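Local coordinates for protein ethyl acetate hydrolase (Pseudomonas veronii, PDB 5EFZ) that hydrolyses ethyl acetate to ethanol and acetate as a homodimeric alpha/beta-hydrolase esterase, taking part in the breakdown of short-chain methyl ketones, at residues A[206-209]-A[210-213]; A[190-193]-A[194-198]; A[133-136]-A[137-141]. All coordinates share one frame; numbering follows the deposited sequence.

Contact 1 of 3, residues A[206-209]-A[210-213]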
loop_
_atom_site.group_PDB
_atom_site.type_symbol
_atom_site.label_atom_id
_atom_site.label_comp_id
_atom_site.label_asym_id
_atom_site.label_seq_id
_atom_site.Cartn_x
_atom_site.Cartn_y
_atom_site.Cartn_z
ATOM N N TYR A 206 8.637 21.770 -17.367
ATOM C CA TYR A 206 9.921 21.074 -17.445
ATOM C C TYR A 206 10.459 21.031 -18.860
ATOM O O TYR A 206 9.682 20.987 -19.826
ATOM C CB TYR A 206 9.771 19.654 -16.896
ATOM C CG TYR A 206 8.543 18.937 -17.439
ATOM C CD1 TYR A 206 8.593 18.244 -18.653
ATOM C CD2 TYR A 206 7.359 18.942 -16.740
ATOM C CE1 TYR A 206 7.472 17.582 -19.149
ATOM C CE2 TYR A 206 6.239 18.279 -17.221
ATOM C CZ TYR A 206 6.303 17.623 -18.428
ATOM O OH TYR A 206 5.191 16.938 -18.887
ATOM N N ARG A 207 11.791 21.036 -18.990
ATOM C CA ARG A 207 12.411 21.081 -20.308
ATOM C C ARG A 207 12.125 19.786 -21.053
ATOM O O ARG A 207 11.818 19.807 -22.237
ATOM C CB ARG A 207 13.926 21.336 -20.209
ATOM C CG ARG A 207 14.752 20.219 -19.582
ATOM C CD ARG A 207 16.258 20.384 -19.880
ATOM N NE ARG A 207 16.987 19.216 -19.393
ATOM C CZ ARG A 207 17.372 19.064 -18.131
ATOM N NH1 ARG A 207 17.105 20.016 -17.245
ATOM N NH2 ARG A 207 18.010 17.967 -17.749
ATOM N N SER A 208 12.191 18.665 -20.354
ATOM C CA SER A 208 11.898 17.387 -20.976
ATOM C C SER A 208 11.450 16.406 -19.917
ATOM O O SER A 208 11.664 16.636 -18.721
ATOM C CB SER A 208 13.119 16.846 -21.724
ATOM O OG SER A 208 14.017 16.206 -20.835
ATOM N N SER A 209 10.807 15.318 -20.364
ATOM C CA SER A 209 10.432 14.179 -19.517
ATOM C C SER A 209 11.577 13.783 -18.633
ATOM O O SER A 209 11.437 13.620 -17.420
ATOM C CB SER A 209 10.028 12.947 -20.369
ATOM O OG SER A 209 10.330 11.704 -19.698
ATOM N N SER A 210 12.713 13.601 -19.286
ATOM C CA SER A 210 13.926 13.102 -18.656
ATOM C C SER A 210 14.402 13.947 -17.459
ATOM O O SER A 210 15.016 13.428 -16.525
ATOM C CB SER A 210 15.032 13.028 -19.710
ATOM O OG SER A 210 16.245 12.599 -19.130
ATOM N N ALA A 211 14.106 15.246 -17.491
ATOM C CA ALA A 211 14.521 16.162 -16.430
ATOM C C ALA A 211 13.827 15.814 -15.124
ATOM O O ALA A 211 14.353 16.080 -14.042
ATOM C CB ALA A 211 14.217 17.582 -16.814
ATOM N N VAL A 212 12.644 15.212 -15.236
ATOM C CA VAL A 212 11.814 14.883 -14.086
ATOM C C VAL A 212 11.993 13.406 -13.689
ATOM O O VAL A 212 11.105 12.804 -13.108
ATOM C CB VAL A 212 10.288 15.160 -14.375
ATOM C CG1 VAL A 212 9.472 15.216 -13.093
ATOM C CG2 VAL A 212 10.119 16.483 -15.127
ATOM N N ALA A 213 13.157 12.840 -13.994
ATOM C CA ALA A 213 13.412 11.433 -13.706
ATOM C C ALA A 213 13.269 11.076 -12.215
ATOM O O ALA A 213 12.802 9.978 -11.885
ATOM C CB ALA A 213 14.803 11.048 -14.215
#

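Contact 2 of 3, residues A[190-193]-A[194-198]. With EDO (1,2-ethanediol), chain J.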
loop_
_atom_site.group_PDB
_atom_site.type_symbol
_atom_site.label_atom_id
_atom_site.label_comp_id
_atom_site.label_asym_id
_atom_site.label_seq_id
_atom_site.Cartn_x
_atom_site.Cartn_y
_atom_site.Cartn_z
ATOM N N ILE A 190 -0.874 10.738 -3.520
ATOM C CA ILE A 190 0.526 10.494 -3.171
ATOM C C ILE A 190 1.340 10.255 -4.428
ATOM O O ILE A 190 2.476 10.711 -4.532
ATOM C CB ILE A 190 0.637 9.287 -2.190
ATOM C CG1 ILE A 190 0.042 9.747 -0.829
ATOM C CG2 ILE A 190 2.126 8.797 -2.067
ATOM C CD1 ILE A 190 -0.185 8.589 0.202
ATOM N N LEU A 191 0.755 9.539 -5.391
ATOM C CA LEU A 191 1.420 9.336 -6.702
ATOM C C LEU A 191 1.667 10.645 -7.428
ATOM O O LEU A 191 2.703 10.826 -8.088
ATOM C CB LEU A 191 0.592 8.440 -7.604
ATOM C CG LEU A 191 0.564 6.940 -7.338
ATOM C CD1 LEU A 191 -0.487 6.315 -8.297
ATOM C CD2 LEU A 191 1.967 6.315 -7.549
ATOM N N ILE A 192 0.668 11.517 -7.388
ATOM C CA ILE A 192 0.796 12.844 -8.012
ATOM C C ILE A 192 1.915 13.640 -7.337
ATOM O O ILE A 192 2.756 14.266 -8.008
ATOM C CB ILE A 192 -0.527 13.632 -7.931
ATOM C CG1 ILE A 192 -1.563 13.008 -8.907
ATOM C CG2 ILE A 192 -0.310 15.132 -8.243
ATOM C CD1 ILE A 192 -3.044 13.478 -8.665
ATOM N N GLU A 193 1.937 13.619 -6.012
ATOM C CA GLU A 193 2.932 14.438 -5.310
ATOM C C GLU A 193 4.351 13.922 -5.548
ATOM O O GLU A 193 5.309 14.693 -5.483
ATOM C CB GLU A 193 2.595 14.513 -3.821
ATOM C CG GLU A 193 1.355 15.398 -3.615
ATOM C CD GLU A 193 0.811 15.423 -2.205
ATOM O OE1 GLU A 193 1.230 14.585 -1.368
ATOM O OE2 GLU A 193 -0.065 16.295 -1.948
ATOM N N ALA A 194 4.498 12.631 -5.817
ATOM C CA ALA A 194 5.827 12.097 -6.124
ATOM C C ALA A 194 6.426 12.850 -7.323
ATOM O O ALA A 194 7.625 13.142 -7.384
ATOM C CB ALA A 194 5.737 10.614 -6.427
ATOM N N ILE A 195 5.561 13.170 -8.276
ATOM C CA ILE A 195 5.964 13.918 -9.440
ATOM C C ILE A 195 6.040 15.408 -9.152
ATOM O O ILE A 195 7.052 16.035 -9.464
ATOM C CB ILE A 195 5.000 13.684 -10.590
ATOM C CG1 ILE A 195 5.177 12.244 -11.087
ATOM C CG2 ILE A 195 5.255 14.688 -11.712
ATOM C CD1 ILE A 195 4.102 11.835 -12.104
ATOM N N THR A 196 4.995 15.985 -8.555
ATOM C CA THR A 196 4.937 17.455 -8.485
ATOM C C THR A 196 5.911 18.038 -7.475
ATOM O O THR A 196 6.299 19.221 -7.585
ATOM C CB THR A 196 3.526 17.979 -8.154
ATOM O OG1 THR A 196 3.153 17.558 -6.842
ATOM C CG2 THR A 196 2.476 17.486 -9.183
ATOM N N THR A 197 6.357 17.232 -6.515
ATOM C CA THR A 197 7.352 17.752 -5.566
ATOM C C THR A 197 8.809 17.723 -6.080
ATOM O O THR A 197 9.717 18.215 -5.411
ATOM C CB THR A 197 7.317 16.987 -4.242
ATOM O OG1 THR A 197 7.559 15.598 -4.497
ATOM C CG2 THR A 197 5.957 17.156 -3.580
ATOM N N ASP A 198 9.037 17.113 -7.234
ATOM C CA ASP A 198 10.343 17.178 -7.885
ATOM C C ASP A 198 10.553 18.613 -8.362
ATOM O O ASP A 198 9.755 19.108 -9.164
ATOM C CB ASP A 198 10.370 16.186 -9.060
ATOM C CG ASP A 198 11.742 16.066 -9.714
ATOM O OD1 ASP A 198 12.625 16.894 -9.432
ATOM O OD2 ASP A 198 11.914 15.131 -10.529
HETATM C C1 EDO J . 8.203 22.239 -8.200
HETATM O O1 EDO J . 8.252 20.821 -8.006
HETATM C C2 EDO J . 7.484 22.566 -9.497
HETATM O O2 EDO J . 6.111 22.833 -9.193
#

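Contact 3 of 3, residues A[133-136]-A[137-141]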
loop_
_atom_site.group_PDB
_atom_site.type_symbol
_atom_site.label_atom_id
_atom_site.label_comp_id
_atom_site.label_asym_id
_atom_site.label_seq_id
_atom_site.Cartn_x
_atom_site.Cartn_y
_atom_site.Cartn_z
ATOM N N THR A 133 -19.383 9.479 -29.480
ATOM C CA THR A 133 -19.452 10.259 -30.725
ATOM C C THR A 133 -18.657 9.557 -31.818
ATOM O O THR A 133 -19.084 9.481 -32.966
ATOM C CB THR A 133 -18.911 11.702 -30.530
ATOM O OG1 THR A 133 -19.826 12.408 -29.689
ATOM C CG2 THR A 133 -18.796 12.433 -31.885
ATOM N N LEU A 134 -17.498 9.027 -31.433
ATOM C CA LEU A 134 -16.655 8.280 -32.353
ATOM C C LEU A 134 -17.420 7.097 -32.945
ATOM O O LEU A 134 -17.454 6.894 -34.162
ATOM C CB LEU A 134 -15.408 7.778 -31.614
ATOM C CG LEU A 134 -14.526 6.821 -32.424
ATOM C CD1 LEU A 134 -13.761 7.558 -33.506
ATOM C CD2 LEU A 134 -13.584 6.071 -31.467
ATOM N N LEU A 135 -18.041 6.315 -32.074
ATOM C CA LEU A 135 -18.704 5.089 -32.540
ATOM C C LEU A 135 -19.892 5.391 -33.437
ATOM O O LEU A 135 -20.042 4.791 -34.498
ATOM C CB LEU A 135 -19.138 4.241 -31.338
ATOM C CG LEU A 135 -17.960 3.635 -30.543
ATOM C CD1 LEU A 135 -18.474 3.087 -29.209
ATOM C CD2 LEU A 135 -17.264 2.518 -31.328
ATOM N N THR A 136 -20.748 6.318 -33.031
ATOM C CA THR A 136 -21.964 6.556 -33.829
ATOM C C THR A 136 -21.687 7.353 -35.097
ATOM O O THR A 136 -22.201 7.028 -36.154
ATOM C CB THR A 136 -23.031 7.291 -33.016
ATOM O OG1 THR A 136 -22.470 8.507 -32.500
ATOM C CG2 THR A 136 -23.504 6.404 -31.847
ATOM N N GLU A 137 -20.870 8.402 -34.993
ATOM C CA GLU A 137 -20.687 9.325 -36.100
ATOM C C GLU A 137 -19.591 8.902 -37.069
ATOM O O GLU A 137 -19.691 9.165 -38.252
ATOM C CB GLU A 137 -20.386 10.732 -35.578
ATOM C CG GLU A 137 -21.493 11.279 -34.689
ATOM C CD GLU A 137 -22.868 11.133 -35.328
ATOM O OE1 GLU A 137 -23.128 11.833 -36.330
ATOM O OE2 GLU A 137 -23.685 10.316 -34.837
ATOM N N TYR A 138 -18.554 8.240 -36.591
ATOM C CA TYR A 138 -17.467 7.824 -37.484
ATOM C C TYR A 138 -17.649 6.394 -37.955
ATOM O O TYR A 138 -17.551 6.123 -39.142
ATOM C CB TYR A 138 -16.093 7.999 -36.803
ATOM C CG TYR A 138 -14.939 7.560 -37.694
ATOM C CD1 TYR A 138 -14.414 8.412 -38.673
ATOM C CD2 TYR A 138 -14.401 6.283 -37.585
ATOM C CE1 TYR A 138 -13.372 8.003 -39.502
ATOM C CE2 TYR A 138 -13.366 5.865 -38.405
ATOM C CZ TYR A 138 -12.853 6.727 -39.358
ATOM O OH TYR A 138 -11.820 6.298 -40.160
ATOM N N PHE A 139 -17.965 5.473 -37.050
ATOM C CA PHE A 139 -18.115 4.079 -37.458
ATOM C C PHE A 139 -19.552 3.667 -37.826
ATOM O O PHE A 139 -19.744 2.627 -38.463
ATOM C CB PHE A 139 -17.629 3.147 -36.349
ATOM C CG PHE A 139 -16.144 3.166 -36.120
ATOM C CD1 PHE A 139 -15.284 2.505 -36.974
ATOM C CD2 PHE A 139 -15.618 3.826 -35.018
ATOM C CE1 PHE A 139 -13.920 2.512 -36.760
ATOM C CE2 PHE A 139 -14.245 3.844 -34.784
ATOM C CZ PHE A 139 -13.386 3.199 -35.658
ATOM N N GLY A 140 -20.559 4.441 -37.408
ATOM C CA GLY A 140 -21.944 4.087 -37.700
ATOM C C GLY A 140 -22.430 2.958 -36.803
ATOM O O GLY A 140 -23.417 2.266 -37.095
ATOM N N ILE A 141 -21.749 2.785 -35.683
ATOM C CA ILE A 141 -22.096 1.732 -34.718
ATOM C C ILE A 141 -23.160 2.255 -33.740
ATOM O O ILE A 141 -23.029 3.363 -33.207
ATOM C CB ILE A 141 -20.835 1.261 -33.970
ATOM C CG1 ILE A 141 -19.911 0.515 -34.937
ATOM C CG2 ILE A 141 -21.179 0.378 -32.747
ATOM C CD1 ILE A 141 -18.492 0.319 -34.362
#

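Contact 1 of 3, residues A[206-209]-A[210-213]
The side chain of Y206 meets V212 across a tight 3-10 turn that leads into helix 213-227, with V212 at its N-cap position. The two side chains cross at about a right angle: methyl CG2 of V212 comes to 3.6 Å from CB of Y206 and approaches the ring obliquely. The Y206 first torsion of 47°, which sets CG between the backbone N and the carbonyl carbon, brings CB and the CG end of the ring beside this methyl. At the far end of the ring, OH hydrogen-bonds with D262 OD1 and accepts the backbone N-H of N264, and both Y206 and V212 also touch P263, so the turn is tied to the start of helix 263-274.

R207 lies over A211. Its chain runs extended from CG to NE, and the methyl CB of A211 sits 3.7 Å above the guanidinium plane, over its centre. One face of the charged group is therefore laid on an apolar carbon, while NH1 reaches a bound glycerol.

S208 supplies the first backbone bond of the turn. Its O accepts N-H of A211, the N-to-O distance being 3.1 Å. The hydroxyl OG of S208 is 3.5 Å from the same A211 N, which makes a weak second bond and leaves one N-H shared between two oxygens of a single residue.

S209 repeats the pattern one residue on. Because its acceptor and donor are again three residues apart, the second bond confirms the 3-10 spacing: N of V212 donates to O of S209 at 3.0 Å, with an N-H...O angle of 149°.

Contact 2 of 3, residues A[190-193]-A[194-198]
Methyl CG2 of I192 lies against methyl CG2 of T196, 3.8 Å away, one turn further along helix 182-196. The T196 methyl also rests on the backbone, with CG2 3.4 Å from O of I192, so it touches both that carbonyl and the isoleucine branch. The same carbonyl takes the N-H of T196 in the carbonyl plane, the N-to-O distance being 2.9 Å, and a weaker, more bent bond from N of I195.

E193 and T197 form the second link. O of E193 accepts twice from T197: N donates at 2.9 Å, and the hydroxyl OG1 donates at 2.6 Å. A first torsion of 58° in T197 sets OG1 between its own N and carbonyl carbon, which brings the hydroxyl back over the preceding turn to the acceptor already used by the main chain. Two bonds from one residue thus grip one oxygen where the helix is running out, and the threonine hydroxyl spends its proton internally.

The O atoms of T196 and D198 both lie 2.6 Å from O1 of an ethanediol molecule, probably from the crystallisation liquor.

The helix belongs to the segment inserted between strands 170-174 and 296-300, the place of the lid in alpha/beta hydrolases. The carboxylate of E193 leaves the chain through OE1 in a salt bridge to K221 of the second subunit, whose L222 packs on I190. Within the chain, L191 and A194 pack on helix 213-227 and I192 on helix 263-274, so the helix lies against two lid helices and the dimer interface.

Contact 3 of 3, residues A[133-136]-A[137-141]
A first torsion of 172° swings CG of L134 to the far side of its backbone N, while F139, at -69°, holds its ring carbon CG opposite its own carbonyl carbon; the two side chains then run alongside each other, pointing the same way. Their closest atoms are CG of L134 and CE2 of F139, 3.8 Å apart, and both leucine methyls lie near the same ring carbon. Methyl CD1 of L134 also reaches CB of Y138 at 4.1 Å, so this leucine is shared between two successive aromatic residues. The Y138 ring turns an edge to its neighbour: its CD2 stands over the centre of the F139 face.

The backbone is wide here: O of L134 accepts N of Y138 at 3.0 Å and N of F139 at 3.3 Å, the latter nearly along the C=O axis; the five-residue step of the second bond is a wider pi-type turn at the end of helix 124-139. This helix is the connection of a beta-alpha-beta crossover from strand 92-96 to strand 146-150, and L134 faces the sheet, touching V96, I28, L46 and V48. An alanine here would remove CG and both methyls, and would probably open a gap against V48 and V96 and leave the F139 ring without its apolar neighbour at CE2.

Further along, G140 turns the chain with positive phi, and N of I141 comes back to O of L135 at 2.9 Å. CD1 of I141 then meets CD2 of L135 at 3.9 Å, both side chains touching I94 of strand 92-96. OG1 of T136 bonds to H132 O, one turn back, and CG2 of T136 lies 3.4 Å from O of I141.

Contacts 1 and 2 are neighbours in the lid region: their centres are 14 Å apart and they touch where CG1 of V212 lies 3.5 Å from OD2 of D198, the carboxylate oxygen that also bonds to G215 N on helix 213-227. Contact 3 is remote, with its centre 38 Å from each of the others, and it lies on the opposite side of the chain's centre from contact 2. Of the three, contact 2 comes nearest the active site, for the side chain of L191 is about 9 Å from that of H334 and about 10 Å from that of S151, the inferred nucleophile. Contacts 1 and 3 lie away from the residues inferred to be catalytic.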